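Local coordinates for cell wall surface anchor protein (Streptococcus agalactiae, PDB 4Z1P), which probably acts as a surface adhesin of the antigen I/II family, held at the bacterial cell wall through an LPXTG sorting motif, at residues A[33-38]-A[136-141]; A[228-233]-A[315-320]; A[24-29]-A[174-179]. All blocks are in the same frame, centred on the assembly; numbering follows the deposited sequence.

Contact 1: A[33-38]-A[136-141]; sequences VAKQNF and DITYNL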
loop_
_atom_site.group_PDB
_atom_site.type_symbol
_atom_site.label_atom_id
_atom_site.label_comp_id
_atom_site.label_asym_id
_atom_site.label_seq_id
_atom_site.Cartn_x
_atom_site.Cartn_y
_atom_site.Cartn_z
ATOM N N VAL A 33 2.197 -14.379 1.284
ATOM C CA VAL A 33 2.094 -15.777 1.479
ATOM C C VAL A 33 3.353 -16.409 0.958
ATOM O O VAL A 33 3.676 -16.326 -0.237
ATOM C CB VAL A 33 0.865 -16.428 0.818
ATOM C CG1 VAL A 33 0.846 -17.928 1.108
ATOM C CG2 VAL A 33 -0.391 -15.741 1.205
ATOM N N ALA A 34 4.100 -17.004 1.860
ATOM C CA ALA A 34 5.361 -17.543 1.533
ATOM C C ALA A 34 5.362 -18.988 1.760
ATOM O O ALA A 34 4.816 -19.468 2.791
ATOM C CB ALA A 34 6.437 -16.926 2.343
ATOM N N LYS A 35 6.036 -19.695 0.861
ATOM C CA LYS A 35 6.129 -21.147 0.945
ATOM C C LYS A 35 7.512 -21.712 1.012
ATOM O O LYS A 35 8.356 -21.437 0.163
ATOM C CB LYS A 35 5.437 -21.812 -0.223
ATOM C CG LYS A 35 3.963 -21.959 -0.034
ATOM C CD LYS A 35 3.375 -22.902 -1.063
ATOM C CE LYS A 35 3.635 -24.344 -0.696
ATOM N NZ LYS A 35 3.789 -25.096 -1.971
ATOM N N GLN A 36 7.676 -22.578 1.990
ATOM C CA GLN A 36 8.898 -23.305 2.298
ATOM C C GLN A 36 8.602 -24.702 1.787
ATOM O O GLN A 36 7.700 -25.437 2.341
ATOM C CB GLN A 36 9.110 -23.322 3.822
ATOM C CG GLN A 36 10.312 -24.136 4.298
ATOM C CD GLN A 36 10.505 -23.988 5.805
ATOM O OE1 GLN A 36 9.558 -23.713 6.535
ATOM N NE2 GLN A 36 11.729 -24.142 6.259
ATOM N N ASN A 37 9.247 -25.061 0.664
ATOM C CA ASN A 37 8.927 -26.318 -0.037
ATOM C C ASN A 37 9.723 -27.508 0.426
ATOM O O ASN A 37 10.938 -27.478 0.468
ATOM C CB ASN A 37 9.088 -26.114 -1.546
ATOM C CG ASN A 37 7.985 -25.287 -2.107
ATOM O OD1 ASN A 37 6.810 -25.540 -1.860
ATOM N ND2 ASN A 37 8.318 -24.245 -2.729
ATOM N N PHE A 38 9.003 -28.566 0.813
ATOM C CA PHE A 38 9.620 -29.828 1.209
ATOM C C PHE A 38 9.133 -31.030 0.379
ATOM O O PHE A 38 9.626 -32.117 0.613
ATOM C CB PHE A 38 9.412 -30.162 2.734
ATOM C CG PHE A 38 10.079 -29.217 3.669
ATOM C CD1 PHE A 38 11.378 -28.915 3.504
ATOM C CD2 PHE A 38 9.364 -28.614 4.758
ATOM C CE1 PHE A 38 12.032 -28.040 4.318
ATOM C CE2 PHE A 38 10.029 -27.769 5.603
ATOM C CZ PHE A 38 11.342 -27.479 5.401
ATOM N N ASP A 136 4.957 -29.193 2.726
ATOM C CA ASP A 136 5.403 -27.815 2.542
ATOM C C ASP A 136 4.806 -26.913 3.702
ATOM O O ASP A 136 3.705 -27.187 4.220
ATOM C CB ASP A 136 4.799 -27.273 1.322
ATOM C CG ASP A 136 5.282 -28.004 -0.001
ATOM O OD1 ASP A 136 6.299 -28.648 0.030
ATOM O OD2 ASP A 136 4.575 -27.851 -1.010
ATOM N N ILE A 137 5.524 -25.871 4.053
ATOM C CA ILE A 137 5.092 -24.987 5.156
ATOM C C ILE A 137 4.718 -23.633 4.542
ATOM O O ILE A 137 5.509 -23.080 3.747
ATOM C CB ILE A 137 6.261 -24.774 6.148
ATOM C CG1 ILE A 137 6.866 -26.096 6.654
ATOM C CG2 ILE A 137 5.861 -23.910 7.311
ATOM C CD1 ILE A 137 5.901 -27.153 7.146
ATOM N N THR A 138 3.569 -23.077 4.907
ATOM C CA THR A 138 3.129 -21.807 4.421
ATOM C C THR A 138 3.157 -20.749 5.515
ATOM O O THR A 138 2.583 -20.957 6.637
ATOM C CB THR A 138 1.754 -21.895 3.827
ATOM O OG1 THR A 138 1.774 -22.797 2.709
ATOM C CG2 THR A 138 1.325 -20.538 3.348
ATOM N N TYR A 139 3.871 -19.659 5.248
ATOM C CA TYR A 139 3.942 -18.552 6.197
ATOM C C TYR A 139 3.024 -17.475 5.726
ATOM O O TYR A 139 3.182 -16.985 4.583
ATOM C CB TYR A 139 5.379 -18.057 6.321
ATOM C CG TYR A 139 6.368 -19.032 6.841
ATOM C CD1 TYR A 139 6.722 -20.166 6.116
ATOM C CD2 TYR A 139 7.024 -18.794 8.002
ATOM C CE1 TYR A 139 7.722 -21.019 6.529
ATOM C CE2 TYR A 139 7.972 -19.662 8.499
ATOM C CZ TYR A 139 8.342 -20.775 7.792
ATOM O OH TYR A 139 9.274 -21.654 8.265
ATOM N N ASN A 140 2.010 -17.121 6.538
ATOM C CA ASN A 140 1.189 -15.963 6.215
ATOM C C ASN A 140 1.730 -14.794 6.987
ATOM O O ASN A 140 1.626 -14.721 8.229
ATOM C CB ASN A 140 -0.311 -16.155 6.490
ATOM C CG ASN A 140 -1.066 -16.744 5.303
ATOM O OD1 ASN A 140 -1.746 -16.026 4.542
ATOM N ND2 ASN A 140 -0.954 -18.026 5.136
ATOM N N LEU A 141 2.279 -13.859 6.252
ATOM C CA LEU A 141 3.037 -12.756 6.877
ATOM C C LEU A 141 2.456 -11.409 6.469
ATOM O O LEU A 141 2.287 -11.137 5.324
ATOM C CB LEU A 141 4.460 -12.806 6.470
ATOM C CG LEU A 141 5.238 -14.083 6.797
ATOM C CD1 LEU A 141 6.605 -14.018 6.105
ATOM C CD2 LEU A 141 5.360 -14.327 8.304
#
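With CG anti to the backbone N (chi1 176°) and CD anti in turn (chi2 175°), the extended side chain of Gln-36 reaches the ring of Tyr-139, whose own CG lies beside its backbone N (chi1 -62°). The Tyr-139 OH donates to Gln-36 OE1 at 2.7 Å, coming from above the amide carbonyl plane, while OE1 itself sits at the ring's edge. This oxygen also rests 3.5 Å from Ile-137 CB. Phe-57, from the facing sheet, stacks on the Tyr-139 ring. On the other side of the strands Lys-35 passes Thr-138, then bends so that its NZ forms a salt bridge with Asp-136 OD2 at 3.0 Å, approaching from above the carboxylate plane. NZ also bonds Asn-37 OD1, whose amide partner ND2 holds Pro-6 O. Asp-136 OD1 accepts Phe-38 N at 2.8 Å on the anti side, tilted from the carboxylate plane; Ser-39 N bonds the same oxygen. Val-33 CG1 and Thr-138 CG2 are tightly packed at 3.5 Å. Paired backbone bonds join Ala-34 to Tyr-139 and Gln-36 to Ile-137. The result is an inner antiparallel strand pair of a beta sandwich, consistent with the DE-variant immunoglobulin fold of antigen I/II C-terminal domains.

Contact 2: A[228-233]-A[315-320]; sequences VDHLQH and TADFFV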
loop_
_atom_site.group_PDB
_atom_site.type_symbol
_atom_site.label_atom_id
_atom_site.label_comp_id
_atom_site.label_asym_id
_atom_site.label_seq_id
_atom_site.Cartn_x
_atom_site.Cartn_y
_atom_site.Cartn_z
ATOM N N VAL A 228 -12.342 17.811 1.832
ATOM C CA VAL A 228 -12.915 18.605 2.912
ATOM C C VAL A 228 -12.236 20.003 2.902
ATOM O O VAL A 228 -11.040 20.126 3.020
ATOM C CB VAL A 228 -12.777 17.921 4.290
ATOM C CG1 VAL A 228 -13.454 18.753 5.361
ATOM C CG2 VAL A 228 -13.374 16.508 4.270
ATOM N N ASP A 229 -13.009 21.078 2.698
ATOM C CA ASP A 229 -12.419 22.426 2.565
ATOM C C ASP A 229 -13.028 23.249 3.701
ATOM O O ASP A 229 -14.246 23.289 3.872
ATOM C CB ASP A 229 -12.760 22.992 1.194
ATOM C CG ASP A 229 -12.001 24.274 0.898
ATOM O OD1 ASP A 229 -12.180 25.273 1.659
ATOM O OD2 ASP A 229 -11.197 24.251 -0.042
ATOM N N HIS A 230 -12.208 23.952 4.456
ATOM C CA HIS A 230 -12.742 24.744 5.571
ATOM C C HIS A 230 -12.675 26.155 5.029
ATOM O O HIS A 230 -11.598 26.721 4.810
ATOM C CB HIS A 230 -11.920 24.529 6.823
ATOM C CG HIS A 230 -11.479 23.108 6.961
ATOM N ND1 HIS A 230 -10.437 22.580 6.211
ATOM C CD2 HIS A 230 -11.990 22.084 7.687
ATOM C CE1 HIS A 230 -10.308 21.298 6.496
ATOM N NE2 HIS A 230 -11.231 20.975 7.388
ATOM N N LEU A 231 -13.839 26.659 4.686
ATOM C CA LEU A 231 -13.902 27.969 4.009
ATOM C C LEU A 231 -13.906 29.011 5.081
ATOM O O LEU A 231 -14.399 28.760 6.186
ATOM C CB LEU A 231 -15.177 28.100 3.214
ATOM C CG LEU A 231 -15.109 27.327 1.919
ATOM C CD1 LEU A 231 -16.539 27.250 1.359
ATOM C CD2 LEU A 231 -14.125 27.980 0.958
ATOM N N GLN A 232 -13.363 30.174 4.754
ATOM C CA GLN A 232 -13.330 31.254 5.724
ATOM C C GLN A 232 -14.686 31.941 5.522
ATOM O O GLN A 232 -14.805 32.960 4.811
ATOM C CB GLN A 232 -12.114 32.154 5.470
ATOM C CG GLN A 232 -11.922 33.257 6.473
ATOM C CD GLN A 232 -10.624 33.997 6.280
ATOM O OE1 GLN A 232 -9.532 33.373 6.075
ATOM N NE2 GLN A 232 -10.711 35.340 6.296
ATOM N N HIS A 233 -15.714 31.304 6.080
ATOM C CA HIS A 233 -17.099 31.686 5.802
ATOM C C HIS A 233 -17.517 33.087 6.351
ATOM O O HIS A 233 -18.617 33.514 6.075
ATOM C CB HIS A 233 -18.043 30.649 6.403
ATOM C CG HIS A 233 -17.982 30.615 7.891
ATOM N ND1 HIS A 233 -16.921 30.063 8.584
ATOM C CD2 HIS A 233 -18.784 31.184 8.824
ATOM C CE1 HIS A 233 -17.100 30.242 9.880
ATOM N NE2 HIS A 233 -18.224 30.917 10.052
ATOM N N THR A 315 -7.677 26.473 2.645
ATOM C CA THR A 315 -6.913 25.185 2.584
ATOM C C THR A 315 -7.895 24.040 2.476
ATOM O O THR A 315 -9.044 24.153 2.900
ATOM C CB THR A 315 -6.041 24.907 3.834
ATOM O OG1 THR A 315 -5.311 26.067 4.196
ATOM C CG2 THR A 315 -5.029 23.753 3.583
ATOM N N ALA A 316 -7.445 22.918 1.924
ATOM C CA ALA A 316 -8.319 21.740 1.868
ATOM C C ALA A 316 -7.559 20.497 2.321
ATOM O O ALA A 316 -6.328 20.459 2.222
ATOM C CB ALA A 316 -8.869 21.565 0.465
ATOM N N ASP A 317 -8.290 19.544 2.853
ATOM C CA ASP A 317 -7.812 18.184 3.110
ATOM C C ASP A 317 -8.388 17.278 2.020
ATOM O O ASP A 317 -9.490 17.538 1.494
ATOM C CB ASP A 317 -8.364 17.682 4.430
ATOM C CG ASP A 317 -7.952 18.539 5.641
ATOM O OD1 ASP A 317 -6.873 19.123 5.660
ATOM O OD2 ASP A 317 -8.754 18.593 6.575
ATOM N N PHE A 318 -7.687 16.181 1.738
ATOM C CA PHE A 318 -8.090 15.216 0.738
ATOM C C PHE A 318 -7.916 13.850 1.349
ATOM O O PHE A 318 -6.872 13.606 1.979
ATOM C CB PHE A 318 -7.160 15.345 -0.467
ATOM C CG PHE A 318 -7.397 14.320 -1.523
ATOM C CD1 PHE A 318 -8.500 14.398 -2.370
ATOM C CD2 PHE A 318 -6.575 13.228 -1.609
ATOM C CE1 PHE A 318 -8.713 13.429 -3.331
ATOM C CE2 PHE A 318 -6.766 12.264 -2.587
ATOM C CZ PHE A 318 -7.841 12.357 -3.440
ATOM N N PHE A 319 -8.900 12.974 1.172
ATOM C CA PHE A 319 -8.840 11.611 1.700
ATOM C C PHE A 319 -9.010 10.626 0.560
ATOM O O PHE A 319 -9.976 10.724 -0.213
ATOM C CB PHE A 319 -9.950 11.359 2.717
ATOM C CG PHE A 319 -9.872 12.228 3.930
ATOM C CD1 PHE A 319 -10.250 13.565 3.864
ATOM C CD2 PHE A 319 -9.445 11.705 5.142
ATOM C CE1 PHE A 319 -10.190 14.373 4.983
ATOM C CE2 PHE A 319 -9.346 12.506 6.262
ATOM C CZ PHE A 319 -9.747 13.849 6.187
ATOM N N VAL A 320 -8.104 9.658 0.460
ATOM C CA VAL A 320 -8.278 8.544 -0.453
ATOM C C VAL A 320 -7.964 7.252 0.341
ATOM O O VAL A 320 -6.894 7.139 0.923
ATOM C CB VAL A 320 -7.434 8.680 -1.725
ATOM C CG1 VAL A 320 -5.952 8.896 -1.432
ATOM C CG2 VAL A 320 -7.595 7.463 -2.629
#
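A ring carbon, not a ring nitrogen, makes the closest side-chain approach between His-230 and Asp-317: as modelled, His-230 CE1 lies 3.1 Å from Asp-317 OD2. The oxygen sits at the edge of the imidazole, near its plane, and the ring and carboxylate planes are turned 66° apart. His-230 NE2 is farther off, 3.5 Å from Asp-317 OD2. So short a carbon-oxygen approach makes the modelled orientation of the ring doubtful, since turning it over would exchange CE1 and NE2. Lys-324 makes a long, weak ion pair with Asp-317 OD2. Beneath this pair the backbones are joined firmly at one point, where Val-228 N donates to Asp-317 O at 2.9 Å and Asp-317 N returns a bond to Val-228 O at 2.8 Å.

On the face shared with His-230 and Asp-317, Val-228 CG2 meets Phe-319 CE1 at 3.9 Å; Lys-226 makes a cation-pi contact with the same ring. On the reverse face, Asp-229 has its CG anti to the backbone N (chi1 -171°), beside the carbonyl carbon. Its OD2 lies 3.6 Å from Ala-316 CB and takes a hydrogen bond from Asn-314 ND2. Past His-230 the chain departs through an inverse gamma turn centred on Gln-232. Such an antiparallel pair, with Val-228, His-230, Asp-317 and Phe-319 making one face mixed and Asp-229 and Ala-316 packed on Leu-209 of the other sheet, belongs to the C-terminal beta sandwich, where strand 225-230 is the middle member of five.

Contact 3: A[24-29]-A[174-179]; sequences VLPNAT and NDLTTP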
loop_
_atom_site.group_PDB
_atom_site.type_symbol
_atom_site.label_atom_id
_atom_site.label_comp_id
_atom_site.label_asym_id
_atom_site.label_seq_id
_atom_site.Cartn_x
_atom_site.Cartn_y
_atom_site.Cartn_z
ATOM N N VAL A 24 0.436 0.423 -4.053
ATOM C CA VAL A 24 -0.298 0.500 -2.835
ATOM C C VAL A 24 -0.077 1.845 -2.145
ATOM O O VAL A 24 0.835 2.549 -2.451
ATOM C CB VAL A 24 0.111 -0.628 -1.829
ATOM C CG1 VAL A 24 -0.058 -1.992 -2.462
ATOM C CG2 VAL A 24 1.541 -0.448 -1.335
ATOM N N LEU A 25 -0.875 2.101 -1.118
ATOM C CA LEU A 25 -0.922 3.383 -0.434
ATOM C C LEU A 25 -0.185 3.333 0.913
ATOM O O LEU A 25 0.061 2.230 1.437
ATOM C CB LEU A 25 -2.379 3.791 -0.192
ATOM C CG LEU A 25 -3.109 4.157 -1.492
ATOM C CD1 LEU A 25 -4.615 4.095 -1.354
ATOM C CD2 LEU A 25 -2.657 5.456 -2.127
ATOM N N PRO A 26 0.083 4.526 1.532
ATOM C CA PRO A 26 0.906 4.556 2.738
ATOM C C PRO A 26 0.335 3.743 3.839
ATOM O O PRO A 26 1.124 3.150 4.580
ATOM C CB PRO A 26 0.953 6.048 3.122
ATOM C CG PRO A 26 0.858 6.714 1.833
ATOM C CD PRO A 26 -0.147 5.899 1.042
ATOM N N ASN A 27 -1.011 3.707 3.954
ATOM C CA ASN A 27 -1.679 2.944 5.015
ATOM C C ASN A 27 -1.969 1.452 4.683
ATOM O O ASN A 27 -2.679 0.808 5.397
ATOM C CB ASN A 27 -2.958 3.633 5.496
ATOM C CG ASN A 27 -4.076 3.623 4.452
ATOM O OD1 ASN A 27 -3.885 3.209 3.324
ATOM N ND2 ASN A 27 -5.206 4.199 4.812
ATOM N N ALA A 28 -1.356 0.920 3.642
ATOM C CA ALA A 28 -1.579 -0.454 3.166
ATOM C C ALA A 28 -1.015 -1.497 4.102
ATOM O O ALA A 28 -0.054 -1.246 4.766
ATOM C CB ALA A 28 -0.897 -0.623 1.807
ATOM N N THR A 29 -1.654 -2.647 4.187
ATOM C CA THR A 29 -1.029 -3.796 4.840
ATOM C C THR A 29 -0.534 -4.717 3.715
ATOM O O THR A 29 -1.310 -5.068 2.839
ATOM C CB THR A 29 -2.102 -4.433 5.707
ATOM O OG1 THR A 29 -2.300 -3.577 6.847
ATOM C CG2 THR A 29 -1.670 -5.778 6.240
ATOM N N ASN A 174 6.074 -4.052 -4.932
ATOM C CA ASN A 174 4.939 -3.129 -5.028
ATOM C C ASN A 174 5.384 -1.702 -4.874
ATOM O O ASN A 174 6.207 -1.395 -4.000
ATOM C CB ASN A 174 3.926 -3.398 -3.917
ATOM C CG ASN A 174 3.395 -4.785 -3.989
ATOM O OD1 ASN A 174 3.949 -5.703 -3.366
ATOM N ND2 ASN A 174 2.331 -4.965 -4.773
ATOM N N ASP A 175 4.883 -0.808 -5.724
ATOM C CA ASP A 175 5.272 0.606 -5.632
ATOM C C ASP A 175 4.403 1.312 -4.589
ATOM O O ASP A 175 3.195 1.054 -4.531
ATOM C CB ASP A 175 5.101 1.275 -7.006
ATOM C CG ASP A 175 5.285 0.298 -8.144
ATOM O OD1 ASP A 175 4.301 -0.486 -8.497
ATOM O OD2 ASP A 175 6.432 0.276 -8.620
ATOM N N LEU A 176 5.009 2.169 -3.768
ATOM C CA LEU A 176 4.315 2.927 -2.777
ATOM C C LEU A 176 4.044 4.301 -3.390
ATOM O O LEU A 176 5.005 5.015 -3.718
ATOM C CB LEU A 176 5.165 3.072 -1.551
ATOM C CG LEU A 176 4.584 3.685 -0.266
ATOM C CD1 LEU A 176 4.176 5.155 -0.394
ATOM C CD2 LEU A 176 3.423 2.837 0.208
ATOM N N THR A 177 2.751 4.660 -3.486
ATOM C CA THR A 177 2.304 5.944 -4.057
ATOM C C THR A 177 1.698 6.746 -2.945
ATOM O O THR A 177 0.697 6.361 -2.324
ATOM C CB THR A 177 1.314 5.753 -5.180
ATOM O OG1 THR A 177 0.202 4.982 -4.696
ATOM C CG2 THR A 177 1.970 5.058 -6.456
ATOM N N THR A 178 2.326 7.875 -2.669
ATOM C CA THR A 178 1.845 8.795 -1.669
ATOM C C THR A 178 0.916 9.791 -2.417
ATOM O O THR A 178 1.344 10.450 -3.343
ATOM C CB THR A 178 3.033 9.562 -1.031
ATOM O OG1 THR A 178 3.743 8.698 -0.131
ATOM C CG2 THR A 178 2.519 10.782 -0.213
ATOM N N PRO A 179 -0.319 9.919 -1.980
ATOM C CA PRO A 179 -1.184 10.901 -2.646
ATOM C C PRO A 179 -0.733 12.314 -2.422
ATOM O O PRO A 179 -0.120 12.611 -1.402
ATOM C CB PRO A 179 -2.542 10.669 -2.026
ATOM C CG PRO A 179 -2.476 9.313 -1.388
ATOM C CD PRO A 179 -1.060 9.050 -1.057
#
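Val-24 is gripped by two backbone hydrogen bonds that straddle Leu-176: its N donates to Asp-175 O at 2.9 Å, and its O receives Thr-177 N at 3.0 Å. Leu-176 CA adds a C-H contact to Val-24 O. Nearby, Asn-174 ND2 holds Lys-22 O, a further tie to the same loop. This is a single bridge with parallel bonding pattern, by which the loop ahead of strand 29-36 is clipped to strand 165-177, an outermost strand of its sheet, in the part of the beta sandwich that meets the next domain. Beyond the bridge, Leu-25 to Ala-28 form a type I turn closed by Ala-28 N on Leu-25 O. Side chains then pack around it. Leu-176 holds its CG anti to the backbone N (chi1 -172°). Its CD2 comes within 3.6 Å of Leu-25 O and lies against Val-24 CG2, the two side chains crossing at about a right angle. Leu-25 CD2 and Pro-26 CD each lie 3.5 Å from Thr-177 O, a buried carbonyl oxygen with no polar partner in the model. The two prolines reach toward each other tip to tip, Pro-26 CD meeting Pro-179 CD at 3.9 Å. Trp-212, from a loop of the next domain, touches Leu-25, Thr-177 and Pro-179, while Asn-27 bonds Asn-321 and Asn-323 across the junction.

Contacts 1 and 2 illustrate the same device in two successive domains, an antiparallel strand pair within a sheet; they flank the middle of the chain, about 46 Å apart between centres. Contact 3 lies about 3 Å from the chain's centre, where the domains meet, and holds a loop rather than a second strand. Each is partly buried, but only contact 2 includes an exposed touching residue, His-230. Contact 1 combines four backbone bonds with a salt bridge and a tyrosine bond; contacts 2 and 3 have two backbone bonds each, contact 3 adding proline packing. The chain between the halves of contact 3 contains contact 1, while contact 3 touches contact 2 directly: Val-320 CG1 lies 3.5 Å from Pro-179 CG.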